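Local coordinates for protein major extracellular endoglucanase (PDB 4TUF) that catalyses the internal hydrolysis of beta-1,4-glucosidic linkages in cellulose, lichenin and cereal beta-glucans, this chain being the family 5 TIM-barrel catalytic domain of a longer secreted enzyme, at residues A116-T124 with K155-T163; E278-G286 with R333-L343. All blocks are in the same frame, centred on the assembly; numbering follows the deposited sequence.

In the fold
Followed from the N terminus, the chain leaves barrel strand 105-110 into the loop carrying residues 116-124, passes through helix 129-143 and strand 149-153, and returns at residues 155-163, where contact 1 closes the excursion by joining the loops that follow two neighbouring parallel strands. Contact 2 opens later, at the end of strand 276-280, and closes after helix 288-303 and strand 309-311, when helix 334-344 packs against the 278-286 segment. The two closures are in series, neither nested nor crossing. Although their centres lie about 27 Å apart, they meet at the catalytic centre: contact 1 holds Glu157 and contact 2 holds Glu278, by similarity the proton donor and the nucleophile.

Contact 1 of 2, residues A116-T124 with K155-T163; sequences AGISELWYT and KNEPHGAAT. With 2HP (dihydrogenphosphate ion), chain J.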
loop_
_atom_site.group_PDB
_atom_site.type_symbol
_atom_site.label_atom_id
_atom_site.label_comp_id
_atom_site.label_asym_id
_atom_site.label_seq_id
_atom_site.Cartn_x
_atom_site.Cartn_y
_atom_site.Cartn_z
ATOM N N ALA A 116 -12.228 5.423 9.251
ATOM C CA ALA A 116 -11.628 5.340 10.583
ATOM C C ALA A 116 -10.670 4.143 10.675
ATOM O O ALA A 116 -9.609 4.139 10.049
ATOM C CB ALA A 116 -12.706 5.248 11.653
ATOM N N GLY A 117 -11.051 3.127 11.445
ATOM C CA GLY A 117 -10.203 1.963 11.644
ATOM C C GLY A 117 -10.090 1.009 10.465
ATOM O O GLY A 117 -10.834 1.101 9.490
ATOM N N ILE A 118 -9.143 0.081 10.565
ATOM C CA ILE A 118 -8.919 -0.937 9.538
ATOM C C ILE A 118 -9.626 -2.240 9.905
ATOM O O ILE A 118 -9.350 -2.826 10.953
ATOM C CB ILE A 118 -7.410 -1.203 9.351
ATOM C CG1 ILE A 118 -6.716 0.061 8.840
ATOM C CG2 ILE A 118 -7.174 -2.383 8.413
ATOM C CD1 ILE A 118 -5.222 0.024 8.979
ATOM N N SER A 119 -10.536 -2.695 9.051
ATOM C CA SER A 119 -11.346 -3.866 9.382
ATOM C C SER A 119 -10.566 -5.168 9.245
ATOM O O SER A 119 -9.684 -5.289 8.393
ATOM C CB SER A 119 -12.596 -3.929 8.503
ATOM O OG SER A 119 -12.253 -4.129 7.144
ATOM N N GLU A 120 -10.903 -6.136 10.095
ATOM C CA GLU A 120 -10.324 -7.470 10.015
ATOM C C GLU A 120 -10.686 -8.138 8.693
ATOM O O GLU A 120 -9.828 -8.683 8.001
ATOM C CB GLU A 120 -10.796 -8.330 11.187
ATOM C CG GLU A 120 -10.140 -7.983 12.504
ATOM C CD GLU A 120 -10.675 -8.816 13.645
ATOM O OE1 GLU A 120 -10.503 -8.413 14.814
ATOM O OE2 GLU A 120 -11.274 -9.877 13.371
ATOM N N LEU A 121 -11.966 -8.082 8.345
ATOM C CA LEU A 121 -12.461 -8.696 7.125
ATOM C C LEU A 121 -12.805 -7.631 6.095
ATOM O O LEU A 121 -12.727 -6.437 6.374
ATOM C CB LEU A 121 -13.686 -9.556 7.426
ATOM C CG LEU A 121 -13.532 -10.550 8.577
ATOM C CD1 LEU A 121 -14.843 -11.254 8.861
ATOM C CD2 LEU A 121 -12.446 -11.548 8.235
ATOM N N TRP A 122 -13.203 -8.065 4.907
ATOM C CA TRP A 122 -13.517 -7.136 3.826
ATOM C C TRP A 122 -14.904 -6.519 4.008
ATOM O O TRP A 122 -15.379 -5.768 3.153
ATOM C CB TRP A 122 -13.418 -7.848 2.473
ATOM C CG TRP A 122 -14.218 -9.107 2.417
ATOM C CD1 TRP A 122 -15.449 -9.274 1.851
ATOM C CD2 TRP A 122 -13.855 -10.378 2.971
ATOM N NE1 TRP A 122 -15.870 -10.569 2.017
ATOM C CE2 TRP A 122 -14.910 -11.267 2.703
ATOM C CE3 TRP A 122 -12.742 -10.846 3.675
ATOM C CZ2 TRP A 122 -14.884 -12.598 3.106
ATOM C CZ3 TRP A 122 -12.719 -12.169 4.079
ATOM C CH2 TRP A 122 -13.782 -13.029 3.793
ATOM N N TYR A 123 -15.548 -6.835 5.129
ATOM C CA TYR A 123 -16.897 -6.351 5.403
ATOM C C TYR A 123 -17.089 -6.122 6.882
ATOM O O TYR A 123 -16.376 -6.706 7.701
ATOM C CB TYR A 123 -17.946 -7.342 4.907
ATOM C CG TYR A 123 -17.910 -8.703 5.593
ATOM C CD1 TYR A 123 -17.063 -9.714 5.145
ATOM C CD2 TYR A 123 -18.743 -8.982 6.670
ATOM C CE1 TYR A 123 -17.039 -10.951 5.759
ATOM C CE2 TYR A 123 -18.727 -10.218 7.288
ATOM C CZ TYR A 123 -17.877 -11.198 6.830
ATOM O OH TYR A 123 -17.871 -12.430 7.448
ATOM N N THR A 124 -18.057 -5.274 7.222
ATOM C CA THR A 124 -18.384 -5.010 8.619
ATOM C C THR A 124 -19.886 -5.061 8.840
ATOM O O THR A 124 -20.646 -5.420 7.946
ATOM C CB THR A 124 -17.882 -3.638 9.070
ATOM O OG1 THR A 124 -18.659 -2.623 8.426
ATOM C CG2 THR A 124 -16.415 -3.456 8.716
ATOM N N LYS A 155 -7.909 -4.599 -0.637
ATOM C CA LYS A 155 -8.313 -4.336 0.745
ATOM C C LYS A 155 -7.080 -4.253 1.639
ATOM O O LYS A 155 -6.210 -5.124 1.607
ATOM C CB LYS A 155 -9.280 -5.422 1.237
ATOM C CG LYS A 155 -9.207 -5.757 2.719
ATOM C CD LYS A 155 -10.126 -4.873 3.525
ATOM C CE LYS A 155 -10.229 -5.352 4.965
ATOM N NZ LYS A 155 -8.951 -5.271 5.713
ATOM N N ASN A 156 -7.005 -3.215 2.456
ATOM C CA ASN A 156 -5.845 -3.007 3.304
ATOM C C ASN A 156 -5.805 -3.864 4.553
ATOM O O ASN A 156 -6.749 -3.891 5.317
ATOM C CB ASN A 156 -5.758 -1.533 3.703
ATOM C CG ASN A 156 -4.451 -1.177 4.368
ATOM O OD1 ASN A 156 -3.407 -1.179 3.741
ATOM N ND2 ASN A 156 -4.509 -0.857 5.640
ATOM N N GLU A 157 -4.673 -4.519 4.770
ATOM C CA GLU A 157 -4.353 -5.165 6.036
ATOM C C GLU A 157 -5.341 -6.152 6.647
ATOM O O GLU A 157 -5.764 -5.982 7.785
ATOM C CB GLU A 157 -3.893 -4.134 7.051
ATOM C CG GLU A 157 -2.646 -3.420 6.586
ATOM C CD GLU A 157 -1.990 -2.622 7.673
ATOM O OE1 GLU A 157 -2.684 -2.242 8.624
ATOM O OE2 GLU A 157 -0.781 -2.375 7.569
ATOM N N PRO A 158 -5.663 -7.215 5.933
ATOM C CA PRO A 158 -6.536 -8.234 6.503
ATOM C C PRO A 158 -5.877 -8.833 7.729
ATOM O O PRO A 158 -4.679 -9.037 7.744
ATOM C CB PRO A 158 -6.616 -9.272 5.395
ATOM C CG PRO A 158 -6.411 -8.499 4.153
ATOM C CD PRO A 158 -5.430 -7.429 4.499
ATOM N N HIS A 159 -6.655 -9.088 8.766
ATOM C CA HIS A 159 -6.080 -9.623 10.000
ATOM C C HIS A 159 -7.178 -10.207 10.876
ATOM O O HIS A 159 -8.325 -10.309 10.450
ATOM C CB HIS A 159 -5.314 -8.541 10.760
ATOM C CG HIS A 159 -6.148 -7.351 11.121
ATOM N ND1 HIS A 159 -6.524 -6.396 10.199
ATOM C CD2 HIS A 159 -6.677 -6.959 12.306
ATOM C CE1 HIS A 159 -7.254 -5.473 10.799
ATOM N NE2 HIS A 159 -7.358 -5.788 12.079
ATOM N N GLY A 160 -6.823 -10.597 12.096
ATOM C CA GLY A 160 -7.798 -11.105 13.044
ATOM C C GLY A 160 -8.507 -12.363 12.588
ATOM O O GLY A 160 -7.915 -13.442 12.532
ATOM N N ALA A 161 -9.782 -12.219 12.249
ATOM C CA ALA A 161 -10.617 -13.359 11.896
ATOM C C ALA A 161 -10.373 -13.816 10.459
ATOM O O ALA A 161 -10.778 -14.914 10.072
ATOM C CB ALA A 161 -12.084 -13.021 12.109
ATOM N N ALA A 162 -9.697 -12.978 9.678
ATOM C CA ALA A 162 -9.401 -13.303 8.286
ATOM C C ALA A 162 -8.630 -14.610 8.185
ATOM O O ALA A 162 -7.681 -14.841 8.932
ATOM C CB ALA A 162 -8.617 -12.170 7.631
ATOM N N THR A 163 -9.055 -15.477 7.278
ATOM C CA THR A 163 -8.332 -16.719 7.041
ATOM C C THR A 163 -8.064 -16.898 5.548
ATOM O O THR A 163 -8.379 -16.026 4.739
ATOM C CB THR A 163 -9.095 -17.941 7.578
ATOM O OG1 THR A 163 -10.376 -18.027 6.941
ATOM C CG2 THR A 163 -9.286 -17.837 9.092
HETATM P P 2HP J . -13.651 1.894 14.177
HETATM O O1 2HP J . -13.608 2.301 12.722
HETATM O O2 2HP J . -12.957 0.562 14.352
HETATM O O3 2HP J . -12.939 2.938 15.003
HETATM O O4 2HP J . -15.088 1.768 14.634
HETATM O O HOH W 1 -9.838 -2.193 6.085
#
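The buried ammonium of Lys155 meets a backbone oxygen of the facing loop, NZ donating to Ser119 O at 2.8 Å from a position tilted 27° out of the carbonyl plane. The lysine chain is bent at chi2 and again at chi4, which folds NZ back toward its own segment, where it also donates to Asn156 O. A water that accepts from Ser119 N makes a weak third contact with NZ, and CE lies beside Leu121 O.

His159 is the second point of grip. Glu120 CA lies over one face of the imidazole, a CH-pi contact 3.9 Å from the ring centroid and 17° off the normal, while Ile118 O approaches at the ring edge near CE1. Rotation of the ring is fixed by ND1, which gives a nearly straight bond (163°) to Glu157 O at 2.6 Å, in the ring plane; Trp212 stacks on His159 from outside the two segments. In the TIM-barrel layout these are the loops after strands 105-110 and 149-153, and the second carries Glu157, the proton donor by similarity, whose OE2 is bound by Tyr238 and His236. Ile118 CD1 rests 3.4 Å from Glu157 OE1.

Beyond the ring, His159 N meets a lone pair of Glu120 O in the carbonyl plane. The Glu120 side chain reaches across the type II' turn from His159 to Ala162, where Ala161 N approaches Glu120 OE2 at 3.0 Å from above the carboxylate plane, and Leu121 CD2 packs on the last residues of the turn, 3.9 Å from Ala162 CB. Near the start of the 116-124 segment, Gly117 N donates to O1 of a dihydrogenphosphate ion at 3.0 Å.

Contact 2 of 2, residues E278-G286 with R333-L343; sequences EFGGKYGEG and RQDKMTLLRTL
Arg333 NH1 donates to Lys282 O at 2.6 Å, and that oxygen lies at the edge of the guanidinium, within 10° of its plane. The bond is bent, with an N-H...O angle of 132°. Glu285 covers one face of the same group with its aliphatic part, CG standing 3.3 Å from Arg333 NH1. Its carboxylate is turned obliquely to the guanidinium plane, and OE2 pairs instead with Arg326.

Next to this lies Tyr283, whose CB points toward the helix, and CG, roughly anti to the backbone N, carries the ring along it. Asp335 passes the ring edge, CB 3.8 Å from Tyr283 CE2, with the carboxylate nearly perpendicular to the ring at 87°. Farther along the helix, Leu339 CD2 touches Tyr283 CE1 at 3.9 Å, and the phenol OH is bonded to Asp295 of helix 288-303. The extended Lys336 chain passes Tyr283 CB, and its NZ donates to Gly323 O. At the barrel side Phe279 CZ meets Leu343 CD2 at 3.8 Å and also touches Leu340 CD2; Tyr311 of strand 309-311 packs edge-to-face on Phe279.

The outer shell sets these groups in place. Arg333 occupies the N-cap position of helix 334-344, and Asp335 OD2 forms a salt bridge with Arg333 NH2 at 2.7 Å, though the hydrogen bond in it is weak and bent. A type I' turn from Lys282 to Glu285 presents the carbonyl that Arg333 uses. Helix 334-344 is thus packed against barrel strand 276-280, which carries Glu278, by similarity the nucleophile. Hydrophobic packing joins helix to barrel, whereas the Arg333 hydrogen bond joins the helix start to the turn; Asp335, by its salt bridge, probably offsets part of the charge on Arg333, to which poorly ordered Glu285 would add at most a long-range effect.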
loop_
_atom_site.group_PDB
_atom_site.type_symbol
_atom_site.label_atom_id
_atom_site.label_comp_id
_atom_site.label_asym_id
_atom_site.label_seq_id
_atom_site.Cartn_x
_atom_site.Cartn_y
_atom_site.Cartn_z
ATOM N N GLU A 278 3.445 -1.625 2.233
ATOM C CA GLU A 278 3.839 -0.711 3.301
ATOM C C GLU A 278 5.028 -1.268 4.069
ATOM O O GLU A 278 5.018 -2.421 4.504
ATOM C CB GLU A 278 2.682 -0.462 4.275
ATOM C CG GLU A 278 1.515 0.328 3.712
ATOM C CD GLU A 278 0.418 0.529 4.736
ATOM O OE1 GLU A 278 0.701 0.342 5.935
ATOM O OE2 GLU A 278 -0.724 0.870 4.351
ATOM N N PHE A 279 6.053 -0.443 4.229
ATOM C CA PHE A 279 7.139 -0.733 5.153
ATOM C C PHE A 279 7.760 0.589 5.598
ATOM O O PHE A 279 7.724 1.582 4.861
ATOM C CB PHE A 279 8.183 -1.647 4.511
ATOM C CG PHE A 279 8.984 -0.990 3.425
ATOM C CD1 PHE A 279 8.474 -0.870 2.143
ATOM C CD2 PHE A 279 10.255 -0.502 3.685
ATOM C CE1 PHE A 279 9.213 -0.267 1.142
ATOM C CE2 PHE A 279 11.001 0.100 2.688
ATOM C CZ PHE A 279 10.482 0.219 1.417
ATOM N N GLY A 280 8.311 0.619 6.805
ATOM C CA GLY A 280 8.827 1.866 7.337
ATOM C C GLY A 280 8.863 1.929 8.846
ATOM O O GLY A 280 8.553 0.952 9.533
ATOM N N GLY A 281 9.246 3.093 9.358
ATOM C CA GLY A 281 9.482 3.274 10.779
ATOM C C GLY A 281 10.309 4.517 11.047
ATOM O O GLY A 281 10.741 5.194 10.117
ATOM N N LYS A 282 10.553 4.806 12.319
ATOM C CA LYS A 282 11.104 6.095 12.696
ATOM C C LYS A 282 12.574 6.262 12.315
ATOM O O LYS A 282 13.068 7.390 12.250
ATOM C CB LYS A 282 10.900 6.326 14.194
ATOM C CG LYS A 282 9.435 6.533 14.553
ATOM C CD LYS A 282 9.244 7.106 15.949
ATOM C CE LYS A 282 7.810 7.571 16.154
ATOM N NZ LYS A 282 7.542 7.955 17.565
ATOM N N TYR A 283 13.258 5.175 12.026
ATOM C CA TYR A 283 14.634 5.250 11.567
ATOM C C TYR A 283 15.567 6.029 12.470
ATOM O O TYR A 283 16.321 6.864 12.048
ATOM C CB TYR A 283 14.709 5.784 10.168
ATOM C CG TYR A 283 15.893 5.283 9.417
ATOM C CD1 TYR A 283 16.048 3.958 9.150
ATOM C CD2 TYR A 283 16.852 6.139 8.976
ATOM C CE1 TYR A 283 17.125 3.499 8.449
ATOM C CE2 TYR A 283 17.933 5.683 8.280
ATOM C CZ TYR A 283 18.058 4.364 8.022
ATOM O OH TYR A 283 19.127 3.934 7.323
ATOM N N GLY A 284 15.485 5.735 13.743
ATOM C CA GLY A 284 16.411 6.233 14.727
ATOM C C GLY A 284 15.895 7.423 15.477
ATOM O O GLY A 284 16.348 7.706 16.569
ATOM N N GLU A 285 14.901 8.079 14.918
ATOM C CA GLU A 285 14.165 9.079 15.638
ATOM C C GLU A 285 13.334 8.390 16.679
ATOM O O GLU A 285 12.902 9.005 17.632
ATOM C CB GLU A 285 13.306 9.911 14.711
ATOM C CG GLU A 285 14.087 11.005 14.026
ATOM C CD GLU A 285 13.347 12.308 14.036
ATOM O OE1 GLU A 285 12.108 12.257 14.066
ATOM O OE2 GLU A 285 13.994 13.372 14.021
ATOM N N GLY A 286 13.062 7.113 16.478
ATOM C CA GLY A 286 12.283 6.393 17.463
ATOM C C GLY A 286 12.950 5.323 18.294
ATOM O O GLY A 286 12.555 5.076 19.423
ATOM N N ARG A 333 13.520 14.113 5.507
ATOM C CA ARG A 333 14.381 13.176 6.219
ATOM C C ARG A 333 15.383 12.526 5.268
ATOM O O ARG A 333 15.082 11.519 4.632
ATOM C CB ARG A 333 13.538 12.100 6.911
ATOM C CG ARG A 333 12.666 12.608 8.051
ATOM C CD ARG A 333 12.747 11.661 9.241
ATOM N NE ARG A 333 14.140 11.356 9.578
ATOM C CZ ARG A 333 14.519 10.393 10.413
ATOM N NH1 ARG A 333 13.611 9.630 11.009
ATOM N NH2 ARG A 333 15.807 10.190 10.652
ATOM N N GLN A 334 16.578 13.097 5.191
ATOM C CA GLN A 334 17.570 12.693 4.199
ATOM C C GLN A 334 18.077 11.257 4.362
ATOM O O GLN A 334 18.413 10.599 3.376
ATOM C CB GLN A 334 18.752 13.659 4.238
ATOM C CG GLN A 334 18.362 15.114 4.050
ATOM C CD GLN A 334 17.923 15.420 2.634
ATOM O OE1 GLN A 334 18.384 14.795 1.681
ATOM N NE2 GLN A 334 17.025 16.385 2.488
ATOM N N ASP A 335 18.148 10.771 5.598
ATOM C CA ASP A 335 18.645 9.419 5.829
ATOM C C ASP A 335 17.636 8.390 5.326
ATOM O O ASP A 335 18.010 7.351 4.780
ATOM C CB ASP A 335 18.966 9.187 7.312
ATOM C CG ASP A 335 17.903 9.743 8.244
ATOM O OD1 ASP A 335 16.798 10.093 7.772
ATOM O OD2 ASP A 335 18.179 9.824 9.462
ATOM N N LYS A 336 16.355 8.691 5.505
ATOM C CA LYS A 336 15.303 7.852 4.965
ATOM C C LYS A 336 15.379 7.810 3.442
ATOM O O LYS A 336 15.185 6.754 2.836
ATOM C CB LYS A 336 13.930 8.349 5.417
ATOM C CG LYS A 336 13.527 7.878 6.806
ATOM C CD LYS A 336 12.091 8.247 7.108
ATOM C CE LYS A 336 11.683 7.803 8.498
ATOM N NZ LYS A 336 10.275 8.188 8.800
ATOM N N MET A 337 15.672 8.953 2.826
ATOM C CA MET A 337 15.796 9.003 1.372
ATOM C C MET A 337 17.030 8.249 0.875
ATOM O O MET A 337 16.995 7.623 -0.183
ATOM C CB MET A 337 15.829 10.451 0.874
ATOM C CG MET A 337 14.466 11.128 0.866
ATOM S SD MET A 337 13.133 10.064 0.244
ATOM C CE MET A 337 13.631 9.826 -1.459
ATOM N N THR A 338 18.115 8.294 1.641
ATOM C CA THR A 338 19.334 7.596 1.252
ATOM C C THR A 338 19.123 6.086 1.341
ATOM O O THR A 338 19.669 5.324 0.545
ATOM C CB THR A 338 20.526 8.031 2.123
ATOM O OG1 THR A 338 20.744 9.436 1.948
ATOM C CG2 THR A 338 21.790 7.283 1.732
ATOM N N LEU A 339 18.307 5.662 2.299
ATOM C CA LEU A 339 17.949 4.253 2.444
ATOM C C LEU A 339 17.117 3.756 1.262
ATOM O O LEU A 339 17.345 2.664 0.742
ATOM C CB LEU A 339 17.175 4.030 3.742
ATOM C CG LEU A 339 16.701 2.603 4.018
ATOM C CD1 LEU A 339 17.857 1.736 4.494
ATOM C CD2 LEU A 339 15.570 2.606 5.027
ATOM N N LEU A 340 16.147 4.562 0.848
ATOM C CA LEU A 340 15.275 4.194 -0.258
ATOM C C LEU A 340 16.037 4.140 -1.582
ATOM O O LEU A 340 15.815 3.238 -2.390
ATOM C CB LEU A 340 14.099 5.167 -0.358
ATOM C CG LEU A 340 13.047 5.034 0.745
ATOM C CD1 LEU A 340 12.093 6.206 0.718
ATOM C CD2 LEU A 340 12.281 3.734 0.588
ATOM N N ARG A 341 16.936 5.093 -1.807
ATOM C CA ARG A 341 17.700 5.106 -3.051
ATOM C C ARG A 341 18.618 3.895 -3.116
ATOM O O ARG A 341 18.889 3.367 -4.195
ATOM C CB ARG A 341 18.496 6.402 -3.192
ATOM C CG ARG A 341 17.602 7.624 -3.306
ATOM C CD ARG A 341 18.359 8.874 -3.701
ATOM N NE ARG A 341 17.482 10.044 -3.708
ATOM C CZ ARG A 341 17.484 10.991 -2.775
ATOM N NH1 ARG A 341 18.330 10.926 -1.753
ATOM N NH2 ARG A 341 16.645 12.010 -2.871
ATOM N N THR A 342 19.079 3.450 -1.953
ATOM C CA THR A 342 19.856 2.225 -1.858
ATOM C C THR A 342 19.020 1.041 -2.328
ATOM O O THR A 342 19.472 0.237 -3.138
ATOM C CB THR A 342 20.345 1.983 -0.422
ATOM O OG1 THR A 342 21.377 2.924 -0.110
ATOM C CG2 THR A 342 20.890 0.566 -0.266
ATOM N N LEU A 343 17.795 0.953 -1.821
ATOM C CA LEU A 343 16.852 -0.082 -2.231
ATOM C C LEU A 343 16.564 -0.015 -3.729
ATOM O O LEU A 343 16.560 -1.037 -4.413
ATOM C CB LEU A 343 15.544 0.039 -1.444
ATOM C CG LEU A 343 14.413 -0.901 -1.873
ATOM C CD1 LEU A 343 14.771 -2.349 -1.566
ATOM C CD2 LEU A 343 13.094 -0.517 -1.221
#